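Local coordinates for monoglyceride lipase (Saccharomyces cerevisiae, PDB 4ZWN), which hydrolyses monoacylglycerols to free fatty acids and glycerol, preferring monounsaturated substrates, and also takes part in the breakdown of fatty acid ethyl esters, at residues A[171-175]-A[243-247]; A[154-160]-A[253-259]; A[189-194]-A[233-237]. The protein carries 2 engineered substitutions. All blocks are in the same frame, centred on the assembly; numbering follows the deposited sequence.

Interaction 1: residues A[171-175]-A[243-247]; sequences PLIIL and GAKLY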
loop_
_atom_site.group_PDB
_atom_site.type_symbol
_atom_site.label_atom_id
_atom_site.label_comp_id
_atom_site.label_asym_id
_atom_site.label_seq_id
_atom_site.Cartn_x
_atom_site.Cartn_y
_atom_site.Cartn_z
ATOM N N PRO A 171 5.514 -1.318 5.573
ATOM C CA PRO A 171 4.262 -2.017 5.872
ATOM C C PRO A 171 3.838 -1.864 7.326
ATOM O O PRO A 171 4.685 -1.854 8.220
ATOM C CB PRO A 171 4.591 -3.478 5.550
ATOM C CG PRO A 171 6.065 -3.575 5.723
ATOM C CD PRO A 171 6.607 -2.257 5.262
ATOM N N LEU A 172 2.535 -1.731 7.552
ATOM C CA LEU A 172 2.007 -1.627 8.903
ATOM C C LEU A 172 2.076 -2.976 9.597
ATOM O O LEU A 172 1.180 -3.809 9.453
ATOM C CB LEU A 172 0.569 -1.113 8.891
ATOM C CG LEU A 172 -0.131 -1.041 10.251
ATOM C CD1 LEU A 172 0.599 -0.099 11.186
ATOM C CD2 LEU A 172 -1.574 -0.611 10.082
ATOM N N ILE A 173 3.154 -3.190 10.341
ATOM C CA ILE A 173 3.296 -4.395 11.141
ATOM C C ILE A 173 3.181 -4.014 12.618
ATOM O O ILE A 173 2.278 -4.476 13.315
ATOM C CB ILE A 173 4.628 -5.113 10.845
ATOM C CG1 ILE A 173 4.650 -5.572 9.382
ATOM C CG2 ILE A 173 4.813 -6.299 11.768
ATOM C CD1 ILE A 173 5.880 -6.370 8.986
ATOM N N ILE A 174 4.080 -3.155 13.084
ATOM C CA ILE A 174 3.946 -2.559 14.411
ATOM C C ILE A 174 4.147 -1.052 14.344
ATOM O O ILE A 174 5.040 -0.565 13.651
ATOM C CB ILE A 174 4.953 -3.143 15.423
ATOM C CG1 ILE A 174 6.356 -3.196 14.813
ATOM C CG2 ILE A 174 4.508 -4.517 15.887
ATOM C CD1 ILE A 174 7.445 -3.465 15.822
ATOM N N LEU A 175 3.315 -0.315 15.070
ATOM C CA LEU A 175 3.483 1.128 15.168
ATOM C C LEU A 175 4.798 1.472 15.861
ATOM O O LEU A 175 5.270 0.738 16.730
ATOM C CB LEU A 175 2.314 1.763 15.923
ATOM C CG LEU A 175 0.928 1.658 15.286
ATOM C CD1 LEU A 175 -0.117 2.315 16.174
ATOM C CD2 LEU A 175 0.935 2.290 13.908
ATOM N N GLY A 243 -1.325 -6.522 11.272
ATOM C CA GLY A 243 0.117 -6.375 11.372
ATOM C C GLY A 243 0.709 -7.042 12.598
ATOM O O GLY A 243 1.795 -7.617 12.535
ATOM N N ALA A 244 -0.004 -6.960 13.717
ATOM C CA ALA A 244 0.450 -7.570 14.961
ATOM C C ALA A 244 0.579 -9.079 14.813
ATOM O O ALA A 244 1.459 -9.699 15.414
ATOM C CB ALA A 244 -0.502 -7.230 16.099
ATOM N N LYS A 245 -0.309 -9.664 14.013
ATOM C CA LYS A 245 -0.293 -11.099 13.761
ATOM C C LYS A 245 1.021 -11.508 13.111
ATOM O O LYS A 245 1.590 -12.553 13.432
ATOM C CB LYS A 245 -1.472 -11.504 12.871
ATOM C CG LYS A 245 -1.441 -12.963 12.425
ATOM C CD LYS A 245 -2.624 -13.293 11.529
ATOM C CE LYS A 245 -2.680 -12.353 10.333
ATOM N NZ LYS A 245 -3.900 -12.563 9.506
ATOM N N LEU A 246 1.504 -10.670 12.202
ATOM C CA LEU A 246 2.762 -10.936 11.523
ATOM C C LEU A 246 3.948 -10.759 12.467
ATOM O O LEU A 246 4.919 -11.508 12.397
ATOM C CB LEU A 246 2.913 -10.027 10.302
ATOM C CG LEU A 246 1.929 -10.307 9.166
ATOM C CD1 LEU A 246 2.216 -9.418 7.964
ATOM C CD2 LEU A 246 1.968 -11.780 8.778
ATOM N N TYR A 247 3.860 -9.771 13.354
ATOM C CA TYR A 247 4.969 -9.454 14.248
ATOM C C TYR A 247 5.155 -10.512 15.327
ATOM O O TYR A 247 6.280 -10.866 15.678
ATOM C CB TYR A 247 4.766 -8.088 14.903
ATOM C CG TYR A 247 5.927 -7.683 15.777
ATOM C CD1 TYR A 247 7.149 -7.329 15.215
ATOM C CD2 TYR A 247 5.809 -7.659 17.162
ATOM C CE1 TYR A 247 8.218 -6.961 16.005
ATOM C CE2 TYR A 247 6.876 -7.291 17.962
ATOM C CZ TYR A 247 8.077 -6.944 17.376
ATOM O OH TYR A 247 9.144 -6.579 18.161
#

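Interaction 2: residues A[154-160]-A[253-259]; sequences ACQGKHK and YIQKNFA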
loop_
_atom_site.group_PDB
_atom_site.type_symbol
_atom_site.label_atom_id
_atom_site.label_comp_id
_atom_site.label_asym_id
_atom_site.label_seq_id
_atom_site.Cartn_x
_atom_site.Cartn_y
_atom_site.Cartn_z
ATOM N N ALA A 154 0.119 -12.561 0.740
ATOM C CA ALA A 154 1.140 -13.549 0.404
ATOM C C ALA A 154 1.028 -14.808 1.271
ATOM O O ALA A 154 1.539 -15.865 0.907
ATOM C CB ALA A 154 2.527 -12.938 0.542
ATOM N N CYS A 155 0.356 -14.692 2.413
ATOM C CA CYS A 155 0.184 -15.825 3.313
ATOM C C CYS A 155 -1.198 -16.465 3.185
ATOM O O CYS A 155 -1.353 -17.666 3.408
ATOM C CB CYS A 155 0.412 -15.395 4.763
ATOM S SG CYS A 155 2.052 -14.714 5.103
ATOM N N GLN A 156 -2.194 -15.666 2.818
ATOM C CA GLN A 156 -3.581 -16.114 2.886
ATOM C C GLN A 156 -4.356 -15.947 1.582
ATOM O O GLN A 156 -5.481 -16.433 1.466
ATOM C CB GLN A 156 -4.312 -15.362 3.999
ATOM C CG GLN A 156 -4.635 -13.920 3.659
ATOM C CD GLN A 156 -5.275 -13.182 4.813
ATOM O OE1 GLN A 156 -4.619 -12.874 5.806
ATOM N NE2 GLN A 156 -6.566 -12.900 4.692
ATOM N N GLY A 157 -3.765 -15.262 0.609
ATOM C CA GLY A 157 -4.443 -14.975 -0.642
ATOM C C GLY A 157 -4.819 -16.207 -1.445
ATOM O O GLY A 157 -4.078 -17.189 -1.481
ATOM N N LYS A 158 -5.979 -16.153 -2.091
ATOM C CA LYS A 158 -6.444 -17.257 -2.922
ATOM C C LYS A 158 -5.519 -17.489 -4.105
ATOM O O LYS A 158 -5.356 -18.617 -4.571
ATOM C CB LYS A 158 -7.860 -16.993 -3.422
ATOM C CG LYS A 158 -8.925 -17.820 -2.737
ATOM C CD LYS A 158 -10.288 -17.488 -3.307
ATOM C CE LYS A 158 -10.300 -17.672 -4.815
ATOM N NZ LYS A 158 -11.501 -17.049 -5.437
ATOM N N HIS A 159 -4.918 -16.410 -4.591
ATOM C CA HIS A 159 -4.012 -16.487 -5.726
ATOM C C HIS A 159 -2.605 -16.064 -5.326
ATOM O O HIS A 159 -1.880 -15.462 -6.119
ATOM C CB HIS A 159 -4.530 -15.619 -6.871
ATOM C CG HIS A 159 -5.957 -15.892 -7.228
ATOM N ND1 HIS A 159 -6.326 -16.871 -8.126
ATOM C CD2 HIS A 159 -7.109 -15.324 -6.797
ATOM C CE1 HIS A 159 -7.642 -16.889 -8.238
ATOM N NE2 HIS A 159 -8.141 -15.962 -7.441
ATOM N N LYS A 160 -2.222 -16.392 -4.095
ATOM C CA LYS A 160 -0.909 -16.017 -3.575
ATOM C C LYS A 160 0.239 -16.671 -4.346
ATOM O O LYS A 160 1.330 -16.110 -4.427
ATOM C CB LYS A 160 -0.800 -16.368 -2.085
ATOM C CG LYS A 160 -0.889 -17.852 -1.766
ATOM C CD LYS A 160 -0.748 -18.091 -0.270
ATOM C CE LYS A 160 -0.869 -19.564 0.078
ATOM N NZ LYS A 160 -0.770 -19.790 1.546
ATOM N N TYR A 253 3.462 -18.880 11.775
ATOM C CA TYR A 253 2.442 -18.607 10.774
ATOM C C TYR A 253 3.060 -18.237 9.430
ATOM O O TYR A 253 2.614 -18.699 8.379
ATOM C CB TYR A 253 1.519 -17.487 11.245
ATOM C CG TYR A 253 0.507 -17.074 10.207
ATOM C CD1 TYR A 253 -0.649 -17.816 10.006
ATOM C CD2 TYR A 253 0.704 -15.943 9.427
ATOM C CE1 TYR A 253 -1.578 -17.444 9.054
ATOM C CE2 TYR A 253 -0.221 -15.560 8.473
ATOM C CZ TYR A 253 -1.360 -16.315 8.291
ATOM O OH TYR A 253 -2.283 -15.938 7.343
ATOM N N ILE A 254 4.092 -17.402 9.475
ATOM C CA ILE A 254 4.732 -16.926 8.260
ATOM C C ILE A 254 5.441 -18.059 7.526
ATOM O O ILE A 254 5.233 -18.251 6.329
ATOM C CB ILE A 254 5.732 -15.793 8.565
ATOM C CG1 ILE A 254 5.000 -14.622 9.227
ATOM C CG2 ILE A 254 6.434 -15.347 7.290
ATOM C CD1 ILE A 254 5.885 -13.450 9.573
ATOM N N GLN A 255 6.263 -18.819 8.249
ATOM C CA GLN A 255 7.011 -19.920 7.648
ATOM C C GLN A 255 6.099 -20.956 6.995
ATOM O O GLN A 255 6.444 -21.537 5.971
ATOM C CB GLN A 255 7.893 -20.612 8.694
ATOM C CG GLN A 255 9.044 -19.773 9.215
ATOM C CD GLN A 255 8.662 -18.934 10.414
ATOM O OE1 GLN A 255 7.484 -18.658 10.645
ATOM N NE2 GLN A 255 9.660 -18.526 11.191
ATOM N N LYS A 256 4.932 -21.179 7.591
ATOM C CA LYS A 256 4.031 -22.232 7.134
ATOM C C LYS A 256 3.137 -21.812 5.971
ATOM O O LYS A 256 2.802 -22.634 5.120
ATOM C CB LYS A 256 3.154 -22.715 8.292
ATOM C CG LYS A 256 3.902 -23.458 9.385
ATOM C CD LYS A 256 2.950 -23.875 10.497
ATOM C CE LYS A 256 3.696 -24.494 11.667
ATOM N NZ LYS A 256 2.759 -24.888 12.752
ATOM N N ASN A 257 2.751 -20.542 5.929
ATOM C CA ASN A 257 1.727 -20.111 4.981
ATOM C C ASN A 257 2.218 -19.199 3.858
ATOM O O ASN A 257 1.519 -19.012 2.861
ATOM C CB ASN A 257 0.593 -19.417 5.736
ATOM C CG ASN A 257 -0.090 -20.336 6.723
ATOM O OD1 ASN A 257 -1.008 -21.075 6.366
ATOM N ND2 ASN A 257 0.355 -20.301 7.974
ATOM N N PHE A 258 3.409 -18.630 4.014
ATOM C CA PHE A 258 3.954 -17.755 2.983
ATOM C C PHE A 258 4.131 -18.522 1.677
ATOM O O PHE A 258 4.696 -19.616 1.670
ATOM C CB PHE A 258 5.289 -17.153 3.426
ATOM C CG PHE A 258 5.771 -16.044 2.541
ATOM C CD1 PHE A 258 5.400 -14.731 2.789
ATOM C CD2 PHE A 258 6.590 -16.312 1.457
ATOM C CE1 PHE A 258 5.838 -13.707 1.971
ATOM C CE2 PHE A 258 7.028 -15.293 0.634
ATOM C CZ PHE A 258 6.653 -13.989 0.891
ATOM N N ALA A 259 3.635 -17.945 0.585
ATOM C CA ALA A 259 3.716 -18.570 -0.734
ATOM C C ALA A 259 5.150 -18.970 -1.052
ATOM O O ALA A 259 6.044 -18.123 -1.097
ATOM C CB ALA A 259 3.174 -17.633 -1.800
HETATM O O HOH W 1 -2.402 -13.638 6.553
#

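Interaction 3: residues A[189-194]-A[233-237]; sequences APLLAK and FRQIH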
loop_
_atom_site.group_PDB
_atom_site.type_symbol
_atom_site.label_atom_id
_atom_site.label_comp_id
_atom_site.label_asym_id
_atom_site.label_seq_id
_atom_site.Cartn_x
_atom_site.Cartn_y
_atom_site.Cartn_z
ATOM N N ALA A 189 -8.708 2.568 20.355
ATOM C CA ALA A 189 -9.721 2.204 19.362
ATOM C C ALA A 189 -9.793 0.694 19.075
ATOM O O ALA A 189 -10.890 0.140 19.047
ATOM C CB ALA A 189 -9.494 2.979 18.064
ATOM N N PRO A 190 -8.642 0.022 18.856
ATOM C CA PRO A 190 -8.761 -1.432 18.680
ATOM C C PRO A 190 -9.232 -2.127 19.951
ATOM O O PRO A 190 -9.937 -3.132 19.880
ATOM C CB PRO A 190 -7.333 -1.864 18.324
ATOM C CG PRO A 190 -6.684 -0.634 17.796
ATOM C CD PRO A 190 -7.265 0.482 18.602
ATOM N N LEU A 191 -8.849 -1.582 21.101
ATOM C CA LEU A 191 -9.238 -2.140 22.392
ATOM C C LEU A 191 -10.746 -2.077 22.614
ATOM O O LEU A 191 -11.317 -2.938 23.286
ATOM C CB LEU A 191 -8.519 -1.405 23.523
ATOM C CG LEU A 191 -7.266 -2.043 24.128
ATOM C CD1 LEU A 191 -6.352 -2.620 23.062
ATOM C CD2 LEU A 191 -6.524 -1.011 24.960
ATOM N N LEU A 192 -11.385 -1.057 22.043
ATOM C CA LEU A 192 -12.824 -0.843 22.224
ATOM C C LEU A 192 -13.642 -1.246 21.002
ATOM O O LEU A 192 -14.851 -1.029 20.967
ATOM C CB LEU A 192 -13.107 0.625 22.558
ATOM C CG LEU A 192 -12.578 1.165 23.887
ATOM C CD1 LEU A 192 -12.975 2.621 24.088
ATOM C CD2 LEU A 192 -13.073 0.314 25.035
ATOM N N ALA A 193 -12.982 -1.841 20.013
ATOM C CA ALA A 193 -13.620 -2.171 18.739
ATOM C C ALA A 193 -14.805 -3.125 18.890
ATOM O O ALA A 193 -15.906 -2.804 18.463
ATOM C CB ALA A 193 -12.602 -2.758 17.789
ATOM N N LYS A 194 -14.573 -4.295 19.480
ATOM C CA LYS A 194 -15.632 -5.284 19.691
ATOM C C LYS A 194 -16.903 -4.650 20.274
ATOM O O LYS A 194 -17.992 -4.825 19.725
ATOM C CB LYS A 194 -15.129 -6.408 20.603
ATOM C CG LYS A 194 -15.013 -7.770 19.925
ATOM C CD LYS A 194 -16.364 -8.473 19.819
ATOM C CE LYS A 194 -16.193 -9.902 19.331
ATOM N NZ LYS A 194 -15.037 -10.554 20.007
ATOM N N PHE A 233 -13.702 2.040 14.421
ATOM C CA PHE A 233 -12.968 1.195 15.357
ATOM C C PHE A 233 -12.765 -0.201 14.773
ATOM O O PHE A 233 -11.714 -0.812 14.961
ATOM C CB PHE A 233 -13.695 1.102 16.704
ATOM C CG PHE A 233 -13.512 2.311 17.583
ATOM C CD1 PHE A 233 -12.892 3.450 17.102
ATOM C CD2 PHE A 233 -13.950 2.298 18.900
ATOM C CE1 PHE A 233 -12.723 4.559 17.910
ATOM C CE2 PHE A 233 -13.780 3.401 19.713
ATOM C CZ PHE A 233 -13.164 4.533 19.218
ATOM N N ARG A 234 -13.773 -0.696 14.060
ATOM C CA ARG A 234 -13.699 -2.021 13.454
ATOM C C ARG A 234 -12.601 -2.050 12.399
ATOM O O ARG A 234 -11.782 -2.967 12.376
ATOM C CB ARG A 234 -15.054 -2.419 12.853
ATOM C CG ARG A 234 -15.099 -3.786 12.157
ATOM C CD ARG A 234 -14.269 -4.860 12.861
ATOM N NE ARG A 234 -14.722 -5.168 14.215
ATOM C CZ ARG A 234 -13.991 -5.836 15.103
ATOM N NH1 ARG A 234 -12.773 -6.256 14.781
ATOM N NH2 ARG A 234 -14.470 -6.081 16.314
ATOM N N GLN A 235 -12.584 -1.038 11.538
ATOM C CA GLN A 235 -11.555 -0.917 10.513
ATOM C C GLN A 235 -10.165 -0.845 11.135
ATOM O O GLN A 235 -9.260 -1.593 10.753
ATOM C CB GLN A 235 -11.798 0.319 9.646
ATOM C CG GLN A 235 -10.695 0.580 8.632
ATOM C CD GLN A 235 -10.773 1.966 8.017
ATOM O OE1 GLN A 235 -11.132 2.932 8.684
ATOM N NE2 GLN A 235 -10.432 2.068 6.738
ATOM N N ILE A 236 -10.009 0.060 12.097
ATOM C CA ILE A 236 -8.723 0.296 12.739
ATOM C C ILE A 236 -8.203 -0.950 13.462
ATOM O O ILE A 236 -7.040 -1.323 13.306
ATOM C CB ILE A 236 -8.813 1.472 13.726
ATOM C CG1 ILE A 236 -9.175 2.752 12.972
ATOM C CG2 ILE A 236 -7.499 1.653 14.469
ATOM C CD1 ILE A 236 -9.516 3.916 13.864
ATOM N N HIS A 237 -9.070 -1.593 14.238
ATOM C CA HIS A 237 -8.709 -2.821 14.939
ATOM C C HIS A 237 -8.195 -3.880 13.977
ATOM O O HIS A 237 -7.211 -4.567 14.255
ATOM C CB HIS A 237 -9.912 -3.371 15.705
ATOM C CG HIS A 237 -9.683 -4.723 16.312
ATOM N ND1 HIS A 237 -9.829 -5.895 15.599
ATOM C CD2 HIS A 237 -9.333 -5.089 17.567
ATOM C CE1 HIS A 237 -9.570 -6.922 16.387
ATOM N NE2 HIS A 237 -9.267 -6.460 17.589
#

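Interaction 1: residues A[171-175]-A[243-247]
Gly243 O is gripped from inside its own helix by two amides, Tyr247 N at 3.1 Å and, weakly, Leu246 N, while from the loop the methyl Ile173 CG2 rests against it at 3.4 Å. No hydrogen bond crosses between 171-175 and 243-247, so the contact illustrates how a backbone can dock by shape. With no side chain on Gly243, the main chains come together until Ile173 CA and Gly243 CA are 3.8 Å apart. Leu172 O then receives a CA-H...O contact from Gly243 CA at 3.4 Å, bent to 130° at the hydrogen. This is the loop that follows strand 165-169 of the alpha/beta-hydrolase sheet. Leu172 is joined by a backbone hydrogen bond to Ser144, the inferred nucleophile of the GXSXG motif, and its side chain comes within about 4 Å of that serine's. Helix 233-248 therefore packs on a loop that also lines the catalytic centre. Farther along, the isoleucines meet Tyr247. A chi1 of -63° sets Ile173 CG1 beside the backbone N and leaves CG2 anti to it, sending that methyl to Tyr247 CB, 3.6 Å away, the two side chains crossing nearly at right angles. Ile174 uses both branches: CG2 lies over one face of the ring, 3.8 Å from its centroid in a CH-pi contact and displaced toward the rim, and CD1 reaches Tyr247 CE1 at 3.6 Å. Lys282 of helix 277-286 engages Tyr247 twice, through a cation-pi contact with its ring and a hydrogen bond to Tyr247 O.

Interaction 2: residues A[154-160]-A[253-259]
Lys160 leans its first carbons on Ala259 before its tip bridges the ends of two helices. Its CB and CG pass the Ala259 methyl, CG lying 4.1 Å from Ala259 CB; beyond CG the chain is fully extended, so CD and then CE draw steadily closer to Asn257 O, CE to 3.7 Å. NZ bonds Asn257 O at 2.8 Å, in the carbonyl plane on a lone pair, and also Cys155 O at 2.9 Å, there from above the plane. Those two oxygens, themselves only 3.2 Å apart, belong to the last turns of two helices, and the ammonium group probably offsets the negative character of both ends. Beside it, Ala259 N donates to Ala154 O at 3.0 Å. Cys155 touches two rings: its CB meets Tyr253 CE2 at 3.8 Å, and its SG lies at the edge of the Phe258 ring. Asn257 turns its amide back, ND2 bonding Tyr253 O within its own helix. Helix 145-156, which starts just after the inferred nucleophile, and the short helix 253-257 thus meet at their C-terminal ends; Phe258 reaches on to Phe283 of helix 277-286, and Gln156 touches Glu113 and Phe117 of helix 113-134.

Interaction 3: residues A[189-194]-A[233-237]
Ala189 presses its methyl onto one face of the Phe233 ring, and this is the heart of the tightly packed half of the contact. Ala189 CB sits 3.9 Å from the ring centroid, 27° off the normal and shifted toward the rim, a CH-pi contact. The ring is brought there by a chi1 of -78°, which sets Phe233 CG anti to its carbonyl carbon and beside the backbone N. Leu192 flanks the same ring, with CB 4.0 Å from Phe233 CE2 and its carbonyl oxygen near the ring plane at the edge. Past the end of helix 185-191, the second closely fitted point is the small side chain of Ala193, whose CB lies 3.5 Å from His237 CB and equally close to Phe233 O. Pro190, at which that helix is kinked, contributes through its ring and its carbonyl: its CG touches Ile236 CG2 at 4.1 Å, and Pro190 O faces the edge of the imidazole, 3.1 Å from His237 CD2.

The other half is looser and turned to solvent. Arg234 leaves its helix pointing away from 189-194 but bends at chi2 and chi3, so that NH2 comes back to 3.6 Å from Lys194 N without a hydrogen bond to it, and Ala193 CB lies over one guanidinium face. Lys194 runs alongside with its amine kept apart from the guanidinium, while the strongest partner of Arg234 is Asp238, in a salt bridge through NH1. Lys194 is exposed and Arg234 partly so. The end of helix 185-191 and the start of helix 233-248 belong to the chain that runs between strands 165-169 and 264-269, consistent with the cap inserted into the core domain of alpha/beta-hydrolase lipases.

The three contacts are nested along the chain: interaction 3 lies within the loop closed by interaction 1, which lies within that closed by interaction 2. Helix 233-248 serves interactions 1 and 3, whose centres are 15 Å apart with nearest atoms about 6 Å apart. Interactions 1 and 2 touch directly, Leu246 O packing on Ile254 CD1 at 3.6 Å, and helix 253-257 follows helix 233-248 in the chain. Interactions 2 and 3 stay apart, their centres 25 Å from each other. Interaction 1 is nearest the inferred nucleophile, Ser144; in interaction 3, the side chain of Ile236 is about 11 Å from that of Ser144, and interaction 2 lies away from the catalytic residues.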